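Local coordinates for protein transmembrane oligosaccharyl transferase (Archaeoglobus fulgidus, PDB 3WAJ) that belongs to the STT3 family of oligosaccharyl transferases, membrane proteins of the GT-C class, and carries a zinc ion in this model, at residues Glu792-Asn802 and Pro833-Ala844. Sequence-based numbering, arbitrary orientation.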
# COMPACT_ATOMS: atom_id res chain seq x y z
N GLU A 792 20.53 5.06 -44.42
CA GLU A 792 20.59 5.11 -42.97
C GLU A 792 21.99 5.06 -42.35
O GLU A 792 22.91 4.43 -42.88
CB GLU A 792 19.69 4.04 -42.33
CG GLU A 792 19.60 2.74 -43.09
CD GLU A 792 18.29 2.04 -42.82
OE1 GLU A 792 17.25 2.72 -42.86
OE2 GLU A 792 18.30 0.82 -42.55
N VAL A 793 22.12 5.74 -41.21
CA VAL A 793 23.36 5.80 -40.44
C VAL A 793 23.14 5.14 -39.07
O VAL A 793 22.16 5.44 -38.39
CB VAL A 793 23.80 7.26 -40.24
CG1 VAL A 793 25.10 7.34 -39.45
CG2 VAL A 793 23.93 7.97 -41.60
N SER A 794 24.03 4.24 -38.67
CA SER A 794 23.88 3.57 -37.38
C SER A 794 24.99 3.94 -36.41
O SER A 794 26.14 4.13 -36.81
CB SER A 794 23.83 2.05 -37.55
OG SER A 794 25.14 1.50 -37.64
N VAL A 795 24.64 4.06 -35.13
CA VAL A 795 25.63 4.30 -34.08
C VAL A 795 25.67 3.12 -33.10
O VAL A 795 24.64 2.50 -32.80
CB VAL A 795 25.38 5.62 -33.32
CG1 VAL A 795 26.64 6.05 -32.60
CG2 VAL A 795 24.94 6.71 -34.26
N ASN A 796 26.86 2.83 -32.59
CA ASN A 796 27.11 1.66 -31.77
C ASN A 796 28.16 1.97 -30.70
O ASN A 796 29.13 2.69 -30.97
CB ASN A 796 27.58 0.51 -32.67
CG ASN A 796 27.99 -0.73 -31.89
OD1 ASN A 796 29.04 -1.31 -32.13
ND2 ASN A 796 27.13 -1.15 -30.95
N ALA A 797 27.96 1.46 -29.49
CA ALA A 797 28.89 1.66 -28.38
C ALA A 797 28.69 0.56 -27.34
O ALA A 797 27.58 0.05 -27.16
CB ALA A 797 28.72 3.03 -27.76
N THR A 798 29.76 0.19 -26.65
CA THR A 798 29.62 -0.83 -25.61
C THR A 798 29.53 -0.14 -24.24
O THR A 798 30.30 0.79 -23.95
CB THR A 798 30.78 -1.84 -25.66
OG1 THR A 798 30.84 -2.38 -26.98
CG2 THR A 798 30.57 -2.98 -24.67
N ILE A 799 28.57 -0.57 -23.43
CA ILE A 799 28.31 0.05 -22.13
C ILE A 799 28.61 -0.96 -21.03
O ILE A 799 28.24 -2.12 -21.15
CB ILE A 799 26.83 0.51 -22.02
CG1 ILE A 799 26.40 1.29 -23.27
CG2 ILE A 799 26.59 1.32 -20.73
CD1 ILE A 799 27.14 2.62 -23.48
N LYS A 800 29.29 -0.53 -19.96
CA LYS A 800 29.56 -1.40 -18.82
C LYS A 800 28.91 -0.86 -17.53
O LYS A 800 29.11 0.30 -17.16
CB LYS A 800 31.06 -1.55 -18.59
CG LYS A 800 31.45 -2.65 -17.59
CD LYS A 800 32.97 -2.68 -17.40
CE LYS A 800 33.40 -3.72 -16.38
NZ LYS A 800 34.79 -3.47 -15.86
N THR A 801 28.15 -1.72 -16.85
CA THR A 801 27.43 -1.30 -15.65
C THR A 801 28.31 -1.51 -14.43
O THR A 801 29.29 -2.25 -14.49
CB THR A 801 26.12 -2.09 -15.49
OG1 THR A 801 26.38 -3.34 -14.83
CG2 THR A 801 25.50 -2.36 -16.86
N ASN A 802 27.92 -0.90 -13.32
CA ASN A 802 28.64 -1.08 -12.06
C ASN A 802 28.57 -2.51 -11.51
O ASN A 802 29.06 -2.78 -10.43
CB ASN A 802 28.08 -0.13 -11.01
CG ASN A 802 26.57 -0.17 -10.94
OD1 ASN A 802 25.88 -0.03 -11.95
ND2 ASN A 802 26.05 -0.41 -9.74
N PRO A 833 28.79 5.47 -12.56
CA PRO A 833 29.38 4.13 -12.53
C PRO A 833 28.99 3.26 -13.73
O PRO A 833 29.66 2.27 -14.00
CB PRO A 833 28.83 3.52 -11.22
CG PRO A 833 27.63 4.33 -10.87
CD PRO A 833 27.88 5.71 -11.42
N VAL A 834 27.90 3.60 -14.42
CA VAL A 834 27.62 2.97 -15.70
C VAL A 834 28.24 3.85 -16.77
O VAL A 834 27.85 5.01 -16.92
CB VAL A 834 26.11 2.83 -15.97
CG1 VAL A 834 25.86 2.41 -17.41
CG2 VAL A 834 25.48 1.83 -15.00
N LYS A 835 29.23 3.32 -17.50
CA LYS A 835 29.90 4.12 -18.53
C LYS A 835 30.13 3.38 -19.85
O LYS A 835 30.18 2.15 -19.89
CB LYS A 835 31.22 4.77 -18.02
CG LYS A 835 32.12 3.89 -17.17
CD LYS A 835 32.26 4.46 -15.74
CE LYS A 835 32.91 5.84 -15.71
NZ LYS A 835 32.75 6.55 -14.40
N PRO A 836 30.23 4.15 -20.95
CA PRO A 836 30.62 3.48 -22.20
C PRO A 836 32.10 3.11 -22.12
O PRO A 836 32.89 3.85 -21.53
CB PRO A 836 30.37 4.56 -23.27
CG PRO A 836 30.31 5.88 -22.53
CD PRO A 836 29.88 5.57 -21.12
N ILE A 837 32.47 1.96 -22.69
CA ILE A 837 33.87 1.53 -22.69
C ILE A 837 34.50 1.55 -24.09
O ILE A 837 35.67 1.22 -24.24
CB ILE A 837 34.08 0.14 -22.07
CG1 ILE A 837 33.29 -0.93 -22.83
CG2 ILE A 837 33.75 0.15 -20.58
CD1 ILE A 837 33.47 -2.34 -22.24
N THR A 838 33.72 1.92 -25.09
CA THR A 838 34.24 2.22 -26.43
C THR A 838 33.71 3.59 -26.82
O THR A 838 32.73 4.06 -26.26
CB THR A 838 33.77 1.20 -27.49
OG1 THR A 838 32.41 1.46 -27.85
CG2 THR A 838 33.92 -0.25 -27.00
N PRO A 839 34.36 4.24 -27.79
CA PRO A 839 33.75 5.43 -28.39
C PRO A 839 32.56 5.00 -29.23
O PRO A 839 32.38 3.79 -29.45
CB PRO A 839 34.85 5.98 -29.30
CG PRO A 839 35.76 4.81 -29.55
CD PRO A 839 35.73 4.00 -28.30
N TYR A 840 31.75 5.94 -29.70
CA TYR A 840 30.67 5.59 -30.62
C TYR A 840 31.26 5.21 -31.98
O TYR A 840 32.13 5.92 -32.51
CB TYR A 840 29.70 6.75 -30.79
CG TYR A 840 28.87 7.13 -29.58
CD1 TYR A 840 27.72 6.43 -29.26
CD2 TYR A 840 29.21 8.22 -28.80
CE1 TYR A 840 26.94 6.79 -28.18
CE2 TYR A 840 28.44 8.59 -27.71
CZ TYR A 840 27.31 7.87 -27.41
OH TYR A 840 26.54 8.24 -26.33
N HIS A 841 30.81 4.11 -32.55
CA HIS A 841 31.20 3.75 -33.92
C HIS A 841 30.04 4.08 -34.86
O HIS A 841 29.06 3.33 -34.94
CB HIS A 841 31.57 2.26 -34.02
CG HIS A 841 32.40 1.76 -32.89
ND1 HIS A 841 33.74 2.07 -32.75
CD2 HIS A 841 32.09 0.97 -31.84
CE1 HIS A 841 34.22 1.50 -31.66
NE2 HIS A 841 33.24 0.82 -31.09
N ILE A 842 30.13 5.22 -35.55
CA ILE A 842 29.13 5.56 -36.56
C ILE A 842 29.49 4.84 -37.84
O ILE A 842 30.68 4.65 -38.15
CB ILE A 842 29.12 7.04 -36.93
CG1 ILE A 842 30.10 7.82 -36.08
CG2 ILE A 842 27.72 7.64 -36.83
CD1 ILE A 842 30.44 9.11 -36.72
N LYS A 843 28.47 4.46 -38.59
CA LYS A 843 28.68 3.77 -39.84
C LYS A 843 27.65 4.28 -40.82
O LYS A 843 26.44 4.21 -40.57
CB LYS A 843 28.56 2.26 -39.64
CG LYS A 843 28.79 1.41 -40.87
CD LYS A 843 28.42 -0.04 -40.59
CE LYS A 843 28.62 -0.94 -41.81
NZ LYS A 843 30.07 -1.20 -42.08
N ALA A 844 28.15 4.84 -41.93
CA ALA A 844 27.31 5.24 -43.05
C ALA A 844 27.83 4.49 -44.27
O ALA A 844 28.86 4.84 -44.83
CB ALA A 844 27.39 6.74 -43.27
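Two central strands of a four-stranded antiparallel sheet in the long peripheral domain meet here, S794 pairing with K843 at one end and K800 with K835 at the other. S794 N donates a hydrogen bond to K843 O at 3.1 Å. K800 N reaches K835 O at 2.8 Å, almost straight at 178°, and K835 N returns a bond to K800 O. Past P836 the second strand is interrupted by a short loop that includes I837 and T838. A side chain bridges part of the break: T838 OG1 accepts a hydrogen bond from T798 N at 3.2 Å and donates one to P839 O at 2.8 Å. The hydroxyl sits between its own N and carbonyl carbon (chi1 76°), which turns it to the neighbouring strand. The loop is also held by I837 N to T798 O, and beyond it H841 N gives a hydrogen bond to N796 O at 2.7 Å. On the buried face, V795 CG1 meets Y840 CD1 at 3.5 Å, and A797 CB lies by the same ring atom. V795 CG2 lies alongside I842 CG2. L824 of strand 819-824 packs on V795 and Y840. Further along, the I799 and V834 side chains cross, with I799 CG2 3.6 Å from V834 CG1, and I799 CD1 rests on P836 CB. On the other face, the N796 amide and H841 ring are turned 45° apart; E808 binds N796 ND2 and T798 OG1.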